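Local coordinates for hemolysin-related protein (Vibrio cholerae serotype O1, PDB 5V6F), which binds mannose-containing glycans through its second beta-prism lectin domain, the part present here, as a biofilm protein that targets mammalian glycans, at the beta-D-mannopyranose and alpha-D-mannopyranose site. Coordinates in Å, arbitrary orientation; residue numbers count along the deposited sequence, not the author numbering.

The beta-D-mannopyranose and alpha-D-mannopyranose site. Residues 29-32, 34, 51-54, 75, 77, 129-130. With BMA (beta-D-mannopyranose), chain D; MAN (alpha-D-mannopyranose), chain B; MAN (alpha-D-mannopyranose), chain C.
Mannotriose recognition by this beta-prism lectin domain illustrates how one sugar of a glycan can be read more closely than its neighbours: the chain C mannose is the most enclosed, the chain B mannose the least. Asp34 supplies a carboxylate that takes two hydroxyls of the chain C mannose, its CG anti to the carbonyl carbon (chi1 -64°) so that both oxygens face the sugar. Asp34 OD2 accepts from chain C O4 on its syn lone pair at 2.5 Å. Asp34 OD1 accepts from chain C O6 at 2.7 Å, met from above the carboxylate plane. Backbone groups add further bonds. Phe31 N donates almost straight to the ring oxygen O5 of the chain C mannose (2.9 Å), Ala32 N to O6, Gly53 N to O4 and Gly54 N to O3; that O3 donates to an in-plane lone pair of Thr51 O. Asn52 ND2 donates to chain B O3 (2.8 Å), which lies in the asparagine amide plane. Tyr75 OH and BMA O4 share a hydrogen bond, O4 lying in plane at the tyrosine edge. Water 1 ties BMA O4 and chain C O4 to Asn52 OD1 and Trp129 NE1; water 2 links BMA O2 to Thr51 OG1 and Asn52 OD1. Among apolar contacts, Trp77 (chi1 -73°, CG anti to the carbonyl carbon) turns an indole face to BMA C3 and C5, while Phe31 CD2 touches BMA C6. Leu130 CD1 backs the Trp129 ring. Loops at one end of the beta-prism build most of the pocket, strands 33-37 and 65-75 supplying Asp34 and Tyr75.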
# COMPACT_ATOMS: atom_id res chain seq x y z
N SER A 29 3.11 7.73 4.02
CA SER A 29 2.12 8.31 3.14
C SER A 29 2.01 9.81 3.39
O SER A 29 2.34 10.31 4.47
CB SER A 29 0.75 7.64 3.31
OG SER A 29 0.19 7.90 4.59
N GLY A 30 1.54 10.51 2.36
CA GLY A 30 1.20 11.92 2.42
C GLY A 30 -0.03 12.16 1.57
O GLY A 30 -1.12 11.68 1.90
N PHE A 31 0.12 12.90 0.46
CA PHE A 31 -0.93 12.98 -0.55
C PHE A 31 -1.00 11.72 -1.41
O PHE A 31 -1.94 11.59 -2.20
CB PHE A 31 -0.70 14.18 -1.48
CG PHE A 31 -0.88 15.53 -0.81
CD1 PHE A 31 -1.15 15.64 0.54
CD2 PHE A 31 -0.77 16.69 -1.56
CE1 PHE A 31 -1.30 16.88 1.14
CE2 PHE A 31 -0.92 17.93 -0.97
CZ PHE A 31 -1.19 18.02 0.38
N ALA A 32 -0.04 10.82 -1.27
CA ALA A 32 -0.02 9.55 -1.99
C ALA A 32 0.58 8.50 -1.06
O ALA A 32 0.81 8.76 0.12
CB ALA A 32 0.77 9.68 -3.30
N ASP A 34 3.82 6.60 -0.27
CA ASP A 34 5.25 6.77 -0.53
C ASP A 34 6.03 5.46 -0.44
O ASP A 34 6.95 5.24 -1.23
CB ASP A 34 5.86 7.78 0.45
CG ASP A 34 5.29 9.17 0.28
OD1 ASP A 34 4.21 9.45 0.84
OD2 ASP A 34 5.93 9.99 -0.42
N THR A 51 11.47 17.52 1.05
CA THR A 51 10.14 17.46 1.64
C THR A 51 9.35 16.23 1.18
O THR A 51 8.16 16.13 1.51
CB THR A 51 9.35 18.73 1.33
OG1 THR A 51 9.34 18.95 -0.08
CG2 THR A 51 9.96 19.93 2.03
N ASN A 52 9.98 15.32 0.44
CA ASN A 52 9.34 14.11 -0.03
C ASN A 52 9.47 12.99 0.99
O ASN A 52 10.32 13.01 1.88
CB ASN A 52 9.95 13.64 -1.35
CG ASN A 52 9.86 14.68 -2.45
OD1 ASN A 52 8.82 15.32 -2.63
ND2 ASN A 52 10.94 14.86 -3.19
N GLY A 53 8.61 11.98 0.83
CA GLY A 53 8.71 10.73 1.56
C GLY A 53 7.51 10.43 2.44
O GLY A 53 7.35 9.28 2.87
N GLY A 54 6.67 11.41 2.74
CA GLY A 54 5.53 11.17 3.59
C GLY A 54 5.91 10.97 5.05
O GLY A 54 7.04 11.23 5.49
N TYR A 75 -1.07 11.03 -10.55
CA TYR A 75 -0.71 11.97 -9.50
C TYR A 75 -0.38 13.34 -10.09
O TYR A 75 0.25 13.45 -11.14
CB TYR A 75 0.49 11.41 -8.73
CG TYR A 75 0.88 12.14 -7.48
CD1 TYR A 75 -0.05 12.39 -6.47
CD2 TYR A 75 2.19 12.54 -7.28
CE1 TYR A 75 0.32 13.05 -5.31
CE2 TYR A 75 2.57 13.20 -6.12
CZ TYR A 75 1.63 13.45 -5.14
OH TYR A 75 1.99 14.10 -3.98
N TRP A 77 1.68 15.63 -9.40
CA TRP A 77 3.09 15.97 -9.59
C TRP A 77 3.80 14.96 -10.47
O TRP A 77 5.03 15.01 -10.60
CB TRP A 77 3.77 16.13 -8.23
CG TRP A 77 3.34 17.40 -7.57
CD1 TRP A 77 3.92 18.63 -7.69
CD2 TRP A 77 2.20 17.59 -6.72
NE1 TRP A 77 3.23 19.56 -6.97
CE2 TRP A 77 2.16 18.95 -6.36
CE3 TRP A 77 1.21 16.73 -6.22
CZ2 TRP A 77 1.17 19.48 -5.53
CZ3 TRP A 77 0.23 17.26 -5.40
CH2 TRP A 77 0.23 18.62 -5.05
N TRP A 129 10.25 6.69 -6.17
CA TRP A 129 9.59 7.88 -5.65
C TRP A 129 8.34 7.52 -4.85
O TRP A 129 8.25 7.88 -3.67
CB TRP A 129 9.24 8.83 -6.80
CG TRP A 129 8.51 10.08 -6.37
CD1 TRP A 129 8.58 10.71 -5.15
CD2 TRP A 129 7.60 10.85 -7.16
NE1 TRP A 129 7.78 11.82 -5.14
CE2 TRP A 129 7.16 11.93 -6.37
CE3 TRP A 129 7.11 10.74 -8.47
CZ2 TRP A 129 6.26 12.88 -6.83
CZ3 TRP A 129 6.22 11.68 -8.93
CH2 TRP A 129 5.80 12.74 -8.11
N LEU A 130 7.37 6.84 -5.46
CA LEU A 130 6.14 6.45 -4.80
C LEU A 130 5.90 4.97 -5.05
O LEU A 130 6.66 4.30 -5.76
CB LEU A 130 4.96 7.29 -5.30
CG LEU A 130 5.12 8.80 -5.12
CD1 LEU A 130 4.07 9.54 -5.90
CD2 LEU A 130 5.04 9.17 -3.64
C1 BMA D . 3.91 19.50 -3.30
C2 BMA D . 5.31 19.11 -3.78
C3 BMA D . 5.29 17.63 -4.24
C4 BMA D . 4.60 16.70 -3.24
C5 BMA D . 3.26 17.29 -2.77
C6 BMA D . 2.63 16.52 -1.65
O1 BMA D . 3.97 20.79 -2.76
O2 BMA D . 6.26 19.23 -2.73
O3 BMA D . 6.60 17.13 -4.45
O4 BMA D . 4.41 15.41 -3.84
O5 BMA D . 3.48 18.63 -2.29
O6 BMA D . 3.65 16.18 -0.72
C1 MAN B . 6.94 17.00 -5.84
C2 MAN B . 8.25 16.22 -5.89
C3 MAN B . 9.38 17.12 -5.37
C4 MAN B . 9.38 18.47 -6.12
C5 MAN B . 8.01 19.13 -5.97
C6 MAN B . 7.89 20.43 -6.74
O2 MAN B . 8.59 15.86 -7.23
O3 MAN B . 10.65 16.48 -5.46
O4 MAN B . 10.37 19.32 -5.57
O5 MAN B . 7.01 18.23 -6.48
O6 MAN B . 8.30 20.19 -8.07
C1 MAN C . 3.12 15.31 0.28
C2 MAN C . 4.17 15.16 1.37
C3 MAN C . 5.36 14.40 0.80
C4 MAN C . 4.92 13.08 0.12
C5 MAN C . 3.77 13.35 -0.90
C6 MAN C . 3.16 12.07 -1.49
O2 MAN C . 3.69 14.38 2.45
O3 MAN C . 6.33 14.14 1.81
O4 MAN C . 6.01 12.51 -0.57
O5 MAN C . 2.72 14.08 -0.25
O6 MAN C . 2.70 11.25 -0.42
O HOH W 1 6.56 13.78 -3.14
O HOH W 2 7.55 17.38 -1.32
O HOH W 3 7.31 16.44 -9.65